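PDB 5A95: putative retaining b-glycosidase from Saccharophagus degradans, which hydrolyses beta-glucans as a family 5 glycoside hydrolase, probably cutting the beta-1,4 bonds of mixed-linkage glucans with retention of configuration. Local coordinates for residues S211-I216 and A242-E247; S49-K54 and F66-V71. The protein carries 1 engineered substitution. All blocks are in the same frame, centred on the assembly; numbering follows the deposited sequence.

Contact 1. Residues S211-I216 and A242-E247; sequences SLIDMI and APIERE. With NA (sodium ion), chain L.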
ATOM      1  N   SER A 211      -1.176   0.156 -17.500  1.00  6.01           N
ATOM      2  CA  SER A 211      -0.247  -0.616 -16.691  1.00  6.51           C
ATOM      3  C   SER A 211      -0.740  -2.032 -16.458  1.00  5.95           C
ATOM      4  O   SER A 211       0.008  -2.999 -16.566  1.00  6.59           O
ATOM      5  CB  SER A 211      -0.003   0.113 -15.362  1.00  6.12           C
ATOM      6  OG  SER A 211       0.979  -0.527 -14.569  1.00  7.52           O
ATOM      7  N   LEU A 212      -2.020  -2.173 -16.131  1.00  6.04           N
ATOM      8  CA  LEU A 212      -2.610  -3.489 -15.983  1.00  6.05           C
ATOM      9  C   LEU A 212      -2.549  -4.273 -17.318  1.00  6.27           C
ATOM     10  O   LEU A 212      -2.223  -5.458 -17.335  1.00  6.45           O
ATOM     11  CB  LEU A 212      -4.056  -3.396 -15.489  1.00  6.31           C
ATOM     12  CG  LEU A 212      -4.240  -2.849 -14.058  1.00  7.14           C
ATOM     13  CD1 LEU A 212      -5.694  -2.623 -13.741  1.00  8.78           C
ATOM     14  CD2 LEU A 212      -3.623  -3.768 -13.041  1.00  8.35           C
ATOM     15  N   ILE A 213      -2.910  -3.615 -18.416  1.00  5.70           N
ATOM     16  CA  ILE A 213      -2.876  -4.241 -19.736  1.00  5.50           C
ATOM     17  C   ILE A 213      -1.468  -4.736 -20.060  1.00  5.74           C
ATOM     18  O   ILE A 213      -1.299  -5.837 -20.588  1.00  6.49           O
ATOM     19  CB  ILE A 213      -3.404  -3.278 -20.809  1.00  6.15           C
ATOM     20  CG1 ILE A 213      -4.923  -3.081 -20.619  1.00  6.94           C
ATOM     21  CG2 ILE A 213      -3.121  -3.832 -22.201  1.00  6.58           C
ATOM     22  CD1 ILE A 213      -5.444  -1.834 -21.280  1.00  7.37           C
ATOM     23  N   ASP A 214      -0.457  -3.933 -19.749  1.00  5.78           N
ATOM     24  CA  ASP A 214       0.909  -4.367 -20.066  1.00  5.74           C
ATOM     25  C   ASP A 214       1.292  -5.638 -19.321  1.00  6.20           C
ATOM     26  O   ASP A 214       1.930  -6.507 -19.892  1.00  7.68           O
ATOM     27  CB  ASP A 214       1.896  -3.231 -19.786  1.00  7.00           C
ATOM     28  CG  ASP A 214       1.816  -2.111 -20.799  1.00  7.03           C
ATOM     29  OD1 ASP A 214       1.251  -2.328 -21.891  1.00  8.88           O
ATOM     30  OD2 ASP A 214       2.310  -0.997 -20.512  1.00  7.86           O
ATOM     31  N   MET A 215       0.935  -5.741 -18.041  1.00  6.47           N
ATOM     32  CA  MET A 215       1.203  -6.958 -17.283  1.00  7.76           C
ATOM     33  C   MET A 215       0.495  -8.162 -17.868  1.00  6.39           C
ATOM     34  O   MET A 215       1.043  -9.250 -17.937  1.00  6.76           O
ATOM     35  CB  MET A 215       0.696  -6.863 -15.828  1.00 11.53           C
ATOM     36  CG  MET A 215       1.445  -5.996 -14.881  1.00 13.48           C
ATOM     37  SD  MET A 215       0.538  -5.951 -13.314  1.00 11.16           S
ATOM     38  CE  MET A 215       0.900  -7.609 -12.704  1.00  9.33           C
ATOM     39  N   ILE A 216      -0.765  -7.959 -18.246  1.00  6.16           N
ATOM     40  CA  ILE A 216      -1.581  -9.020 -18.808  1.00  6.47           C
ATOM     41  C   ILE A 216      -1.007  -9.483 -20.157  1.00  6.50           C
ATOM     42  O   ILE A 216      -0.783 -10.684 -20.391  1.00  7.38           O
ATOM     43  CB  ILE A 216      -3.032  -8.559 -18.935  1.00  7.14           C
ATOM     44  CG1 ILE A 216      -3.657  -8.421 -17.536  1.00  7.67           C
ATOM     45  CG2 ILE A 216      -3.853  -9.517 -19.786  1.00  7.22           C
ATOM     46  CD1 ILE A 216      -4.967  -7.663 -17.525  1.00  8.30           C
ATOM     47  N   ALA A 242      -8.347  10.666 -25.977  1.00  8.14           N
ATOM     48  CA  ALA A 242      -7.376   9.990 -25.106  1.00  7.75           C
ATOM     49  C   ALA A 242      -7.723   8.528 -24.901  1.00  7.16           C
ATOM     50  O   ALA A 242      -7.886   8.047 -23.774  1.00  7.91           O
ATOM     51  CB  ALA A 242      -7.239  10.716 -23.785  1.00  8.65           C
ATOM     52  N   PRO A 243      -7.812   7.768 -26.005  1.00  6.93           N
ATOM     53  CA  PRO A 243      -8.108   6.352 -25.866  1.00  7.27           C
ATOM     54  C   PRO A 243      -6.939   5.600 -25.220  1.00  6.85           C
ATOM     55  O   PRO A 243      -5.787   6.032 -25.291  1.00  7.78           O
ATOM     56  CB  PRO A 243      -8.269   5.900 -27.319  1.00  7.80           C
ATOM     57  CG  PRO A 243      -7.394   6.819 -28.099  1.00  7.98           C
ATOM     58  CD  PRO A 243      -7.545   8.145 -27.409  1.00  7.95           C
ATOM     59  N   ILE A 244      -7.217   4.423 -24.677  1.00  6.71           N
ATOM     60  CA  ILE A 244      -6.146   3.538 -24.243  1.00  7.94           C
ATOM     61  C   ILE A 244      -5.241   3.239 -25.432  1.00  7.31           C
ATOM     62  O   ILE A 244      -5.722   2.858 -26.516  1.00  8.58           O
ATOM     63  CB  ILE A 244      -6.747   2.214 -23.745  1.00  8.63           C
ATOM     64  CG1 ILE A 244      -7.654   2.420 -22.551  1.00 10.43           C
ATOM     65  CG2 ILE A 244      -5.673   1.165 -23.487  1.00  8.46           C
ATOM     66  CD1 ILE A 244      -6.954   2.842 -21.304  1.00 11.54           C
ATOM     67  N   GLU A 245      -3.935   3.405 -25.244  1.00  7.41           N
ATOM     68  CA  GLU A 245      -2.984   3.304 -26.353  1.00  7.76           C
ATOM     69  C   GLU A 245      -2.448   1.881 -26.507  1.00  8.08           C
ATOM     70  O   GLU A 245      -1.231   1.679 -26.488  1.00  8.15           O
ATOM     71  CB  GLU A 245      -1.860   4.333 -26.160  1.00  9.68           C
ATOM     72  CG  GLU A 245      -2.368   5.766 -26.289  1.00 11.59           C
ATOM     73  CD  GLU A 245      -1.268   6.764 -26.067  1.00 14.72           C
ATOM     74  OE1 GLU A 245      -0.492   6.938 -27.002  1.00 20.45           O
ATOM     75  OE2 GLU A 245      -1.182   7.372 -24.992  1.00 18.53           O
ATOM     76  N   ARG A 246      -3.356   0.919 -26.647  1.00  9.67           N
ATOM     77  CA  ARG A 246      -3.002  -0.466 -26.836  1.00  9.27           C
ATOM     78  C   ARG A 246      -4.008  -1.044 -27.832  1.00  8.93           C
ATOM     79  O   ARG A 246      -5.133  -0.571 -27.925  1.00 11.26           O
ATOM     80  CB  ARG A 246      -3.082  -1.240 -25.495  1.00  9.18           C
ATOM     81  CG  ARG A 246      -2.257  -0.641 -24.353  1.00  9.72           C
ATOM     82  CD  ARG A 246      -0.778  -0.855 -24.542  1.00  8.81           C
ATOM     83  NE  ARG A 246       0.045  -0.424 -23.406  1.00  9.09           N
ATOM     84  CZ  ARG A 246       0.489   0.824 -23.206  1.00  9.30           C
ATOM     85  NH1 ARG A 246       0.146   1.808 -24.011  1.00 11.56           N
ATOM     86  NH2 ARG A 246       1.289   1.083 -22.201  1.00  9.66           N
ATOM     87  N   GLU A 247      -3.589  -2.049 -28.582  1.00  8.90           N
ATOM     88  CA  GLU A 247      -4.458  -2.787 -29.477  1.00  9.42           C
ATOM     89  C   GLU A 247      -5.251  -3.837 -28.709  1.00  7.88           C
ATOM     90  O   GLU A 247      -4.850  -4.288 -27.634  1.00  8.02           O
ATOM     91  CB  GLU A 247      -3.634  -3.512 -30.553  1.00 11.68           C
ATOM     92  CG  GLU A 247      -2.860  -2.618 -31.505  1.00 13.42           C
ATOM     93  CD  GLU A 247      -3.729  -2.004 -32.580  1.00 16.81           C
ATOM     94  OE1 GLU A 247      -4.696  -2.676 -33.038  1.00 19.23           O
ATOM     95  OE2 GLU A 247      -3.444  -0.845 -32.956  1.00 19.93           O
TER
HETATM   96 NA    NA L 401       1.087 -10.784 -15.594  1.00 13.34          NA
HETATM   97  O   HOH W   1       0.791 -13.506 -15.390  1.00  7.32           O

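Contact 2. Residues S49-K54 and F66-V71; sequences SFISVK and FTFRGV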
ATOM      1  N   SER A  49     -13.439 -21.893 -30.323  1.00 12.99           N
ATOM      2  CA  SER A  49     -12.705 -20.831 -30.972  1.00 11.16           C
ATOM      3  C   SER A  49     -12.281 -19.762 -29.968  1.00  9.71           C
ATOM      4  O   SER A  49     -13.053 -19.369 -29.094  1.00 10.58           O
ATOM      5  CB  SER A  49     -13.553 -20.155 -32.044  1.00 11.92           C
ATOM      6  OG  SER A  49     -12.845 -19.091 -32.644  1.00 12.71           O
ATOM      7  N   PHE A  50     -11.068 -19.271 -30.103  1.00  9.19           N
ATOM      8  CA  PHE A  50     -10.717 -18.004 -29.492  1.00  9.48           C
ATOM      9  C   PHE A  50     -11.559 -16.900 -30.101  1.00  9.60           C
ATOM     10  O   PHE A  50     -11.839 -16.883 -31.305  1.00 10.80           O
ATOM     11  CB  PHE A  50      -9.232 -17.633 -29.720  1.00 11.55           C
ATOM     12  CG  PHE A  50      -8.274 -18.400 -28.862  1.00 11.12           C
ATOM     13  CD1 PHE A  50      -8.007 -17.989 -27.565  1.00 10.55           C
ATOM     14  CD2 PHE A  50      -7.668 -19.564 -29.329  1.00 14.43           C
ATOM     15  CE1 PHE A  50      -7.137 -18.696 -26.774  1.00 10.95           C
ATOM     16  CE2 PHE A  50      -6.787 -20.268 -28.528  1.00 15.11           C
ATOM     17  CZ  PHE A  50      -6.530 -19.840 -27.243  1.00 13.54           C
ATOM     18  N   ILE A  51     -11.908 -15.928 -29.270  1.00  9.26           N
ATOM     19  CA  ILE A  51     -12.519 -14.690 -29.716  1.00  8.52           C
ATOM     20  C   ILE A  51     -11.439 -13.627 -29.652  1.00  7.60           C
ATOM     21  O   ILE A  51     -10.705 -13.551 -28.657  1.00  8.80           O
ATOM     22  CB  ILE A  51     -13.718 -14.282 -28.837  1.00  9.24           C
ATOM     23  CG1 ILE A  51     -14.756 -15.416 -28.759  1.00 10.21           C
ATOM     24  CG2 ILE A  51     -14.352 -12.978 -29.342  1.00  9.20           C
ATOM     25  CD1 ILE A  51     -15.299 -15.884 -30.100  1.00 12.51           C
ATOM     26  N   SER A  52     -11.342 -12.809 -30.674  1.00  8.08           N
ATOM     27  CA  SER A  52     -10.334 -11.751 -30.782  1.00  8.56           C
ATOM     28  C   SER A  52     -11.010 -10.440 -31.191  1.00  7.80           C
ATOM     29  O   SER A  52     -12.191 -10.417 -31.524  1.00  8.86           O
ATOM     30  CB  SER A  52      -9.237 -12.134 -31.787  1.00 10.42           C
ATOM     31  OG  SER A  52      -9.780 -12.485 -33.027  1.00 12.90           O
ATOM     32  N   VAL A  53     -10.242  -9.353 -31.147  1.00  8.45           N
ATOM     33  CA  VAL A  53     -10.693  -8.050 -31.558  1.00  7.92           C
ATOM     34  C   VAL A  53     -10.125  -7.733 -32.925  1.00  8.09           C
ATOM     35  O   VAL A  53      -8.934  -7.860 -33.136  1.00  9.68           O
ATOM     36  CB  VAL A  53     -10.267  -7.002 -30.517  1.00  8.08           C
ATOM     37  CG1 VAL A  53     -10.455  -5.578 -31.037  1.00  8.52           C
ATOM     38  CG2 VAL A  53     -11.025  -7.204 -29.212  1.00  7.90           C
ATOM     39  N   LYS A  54     -10.990  -7.250 -33.809  1.00  8.14           N
ATOM     40  CA  LYS A  54     -10.514  -6.709 -35.086  1.00  8.94           C
ATOM     41  C   LYS A  54     -11.336  -5.461 -35.374  1.00  8.65           C
ATOM     42  O   LYS A  54     -12.544  -5.520 -35.590  1.00  9.88           O
ATOM     43  CB  LYS A  54     -10.632  -7.733 -36.240  1.00 10.88           C
ATOM     44  CG  LYS A  54      -9.945  -7.295 -37.517  1.00 13.22           C
ATOM     45  CD  LYS A  54      -9.832  -8.425 -38.513  1.00 14.89           C
ATOM     46  CE  LYS A  54      -9.187  -7.979 -39.824  1.00 14.21           C
ATOM     47  NZ  LYS A  54      -8.827  -9.179 -40.606  1.00 19.92           N
ATOM     48  N   PHE A  66     -18.579 -11.873 -33.931  1.00 11.25           N
ATOM     49  CA  PHE A  66     -19.087 -12.528 -32.751  1.00 10.64           C
ATOM     50  C   PHE A  66     -19.675 -11.468 -31.830  1.00 10.00           C
ATOM     51  O   PHE A  66     -19.125 -10.389 -31.689  1.00  9.35           O
ATOM     52  CB  PHE A  66     -17.948 -13.269 -32.040  1.00 10.36           C
ATOM     53  CG  PHE A  66     -18.384 -14.015 -30.828  1.00 11.53           C
ATOM     54  CD1 PHE A  66     -18.899 -15.312 -30.915  1.00 13.95           C
ATOM     55  CD2 PHE A  66     -18.308 -13.411 -29.582  1.00 12.59           C
ATOM     56  CE1 PHE A  66     -19.314 -15.970 -29.766  1.00 14.29           C
ATOM     57  CE2 PHE A  66     -18.725 -14.071 -28.451  1.00 15.16           C
ATOM     58  CZ  PHE A  66     -19.246 -15.332 -28.540  1.00 14.72           C
ATOM     59  N   THR A  67     -20.780 -11.795 -31.182  1.00  9.08           N
ATOM     60  CA  THR A  67     -21.401 -10.915 -30.180  1.00  9.13           C
ATOM     61  C   THR A  67     -21.546 -11.676 -28.882  1.00  9.21           C
ATOM     62  O   THR A  67     -22.159 -12.728 -28.859  1.00 11.10           O
ATOM     63  CB  THR A  67     -22.803 -10.452 -30.689  1.00 12.42           C
ATOM     64  OG1 THR A  67     -22.653  -9.883 -32.009  1.00 16.04           O
ATOM     65  CG2 THR A  67     -23.410  -9.444 -29.778  1.00 14.66           C
ATOM     66  N   PHE A  68     -20.965 -11.163 -27.797  1.00  8.74           N
ATOM     67  CA  PHE A  68     -21.226 -11.754 -26.473  1.00  8.38           C
ATOM     68  C   PHE A  68     -22.672 -11.386 -26.089  1.00  8.27           C
ATOM     69  O   PHE A  68     -23.056 -10.211 -26.154  1.00  9.34           O
ATOM     70  CB  PHE A  68     -20.267 -11.222 -25.395  1.00  8.67           C
ATOM     71  CG  PHE A  68     -18.808 -11.519 -25.636  1.00  9.17           C
ATOM     72  CD1 PHE A  68     -18.249 -12.697 -25.189  1.00 10.05           C
ATOM     73  CD2 PHE A  68     -17.997 -10.636 -26.325  1.00  9.49           C
ATOM     74  CE1 PHE A  68     -16.932 -12.997 -25.406  1.00  9.88           C
ATOM     75  CE2 PHE A  68     -16.654 -10.918 -26.517  1.00  9.48           C
ATOM     76  CZ  PHE A  68     -16.127 -12.106 -26.089  1.00  9.26           C
ATOM     77  N   ARG A  69     -23.457 -12.390 -25.720  1.00  8.41           N
ATOM     78  CA  ARG A  69     -24.846 -12.224 -25.333  1.00  8.94           C
ATOM     79  C   ARG A  69     -25.067 -13.173 -24.173  1.00  7.74           C
ATOM     80  O   ARG A  69     -25.029 -14.400 -24.320  1.00  9.58           O
ATOM     81  CB  ARG A  69     -25.822 -12.596 -26.471  1.00 11.25           C
ATOM     82  CG  ARG A  69     -25.716 -11.757 -27.739  1.00 14.90           C
ATOM     83  CD  ARG A  69     -26.740 -12.197 -28.804  1.00 18.52           C
ATOM     84  NE  ARG A  69     -26.565 -13.620 -29.101  1.00 21.04           N
ATOM     85  CZ  ARG A  69     -25.833 -14.131 -30.076  1.00 23.25           C
ATOM     86  NH1 ARG A  69     -25.201 -13.344 -30.949  1.00 34.76           N
ATOM     87  NH2 ARG A  69     -25.728 -15.448 -30.166  1.00 26.16           N
ATOM     88  N   GLY A  70     -25.322 -12.625 -22.994  1.00  7.57           N
ATOM     89  CA  GLY A  70     -25.532 -13.492 -21.842  1.00  8.33           C
ATOM     90  C   GLY A  70     -25.894 -12.763 -20.583  1.00  7.59           C
ATOM     91  O   GLY A  70     -26.577 -11.735 -20.617  1.00  7.72           O
ATOM     92  N   VAL A  71     -25.430 -13.312 -19.463  1.00  6.62           N
ATOM     93  CA  VAL A  71     -25.836 -12.849 -18.153  1.00  6.44           C
ATOM     94  C   VAL A  71     -24.655 -12.843 -17.189  1.00  7.20           C
ATOM     95  O   VAL A  71     -23.686 -13.586 -17.361  1.00  7.32           O
ATOM     96  CB  VAL A  71     -26.954 -13.716 -17.534  1.00  7.84           C
ATOM     97  CG1 VAL A  71     -28.139 -13.819 -18.471  1.00  8.83           C
ATOM     98  CG2 VAL A  71     -26.464 -15.114 -17.194  1.00  7.98           C
TER

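Contact 1. Residues S211-I216 and A242-E247
The shortest polar bond between helix residues 211-216 and the loop 242-247 runs from R246 NE to D214 OD1, 2.7 Å. A second, nearly straight one joins R246 NH2 to D214 OD2 at 2.9 Å (N-H...O 173°). Together they make a two-pronged, side-on salt bridge, one nitrogen to each carboxylate oxygen. Both oxygens are met on their syn sides, and the carboxylate and guanidinium planes lie only 13° apart. The remaining nitrogen, R246 NH1, reaches back to the carbonyl of the residue before it, donating to E245 O at 2.8 Å from above the carbonyl plane. With all three bonds made, the guanidinium has little freedom to rotate. A leucine in place of R246 would probably leave the D214 carboxylate without its charged mate and free to turn.

Beneath the ion pair the contact turns greasy. I213 CG2 lies against R246 CG, 3.9 Å away, and I213 CD1 meets I244 CG2 at 3.7 Å. The isoleucine does both jobs because its two branches part: CG2 stands anti to the backbone N, while CG1 carries CD1 off toward I244.

Next to D214 in the helix, M215 O binds a sodium ion that T196 O of the second subunit also ligates. I213 and I244 both continue inward onto V227 of strand 224-227, so helix 202-219 and the loop leading to strand 250-252 pack together outside the barrel wall.

Contact 2. Residues S49-K54 and F66-V71
I51 sends its side chain into a corner made by two phenylalanines, F66 and F68. The tight part is on F66: I51 CD1 sits over one face of the ring, 3.7 Å from the centroid and 14° off the normal, a clear CH-pi contact. The methyl is displaced toward the rim and lies 3.7 Å from F66 CG. CG1 of I51 lies beside the backbone N (chi1 -55°), and the turn at chi2, -57°, folds CD1 over the ring.

The other branch, I51 CG2, rests against F68 CZ at 3.8 Å, approaching obliquely, and the I51 and F68 side chains run alongside each other, pointing opposite ways. The rings also brace one another: F66 turns its edge to F68, with F66 CE2 3.5 Å above the F68 ring plane. F58 adds an edge-to-face partner for F68, and Y136 meets the F66 ring steeply.

The solvent side is also that of F66: tight against I51 on one face, this residue is still partly exposed, whereas I51 and F68 are buried. Strand 57-59 lies between strands 52-54 and 65-72, pairing with both, so the N-terminal hairpin closes the bottom of the (beta/alpha)8 barrel and I51 plugs in beside F68, itself packed on A182 and V183.

What joins the two segments is hydrocarbon against aromatic, with the polar business done around it: S49 OG, for instance, donates to F50 O at 2.8 Å. Hold here comes from close fit, and probably from the burial of I51 and F68 and the covered face of F66, not from directional bonds.

Contact 1 is the surface one of the pair, only partly buried in the outer layer of the barrel, whereas contact 2 is buried at the barrel floor. They share no helix or strand: 211-216 and 242-247 tie a helix to a loop, and 49-54 and 66-71 bring the loop leading into the N-terminal hairpin onto the start of a barrel strand. Their centres are about 20 Å apart, and their nearest atoms, about 6 Å apart, do not touch. The chemistry follows the setting. Contact 1 pairs full charges above an aliphatic base, and its helix reaches the second subunit; contact 2 is wholly apolar across its segments, and no other chain of the assembly touches it.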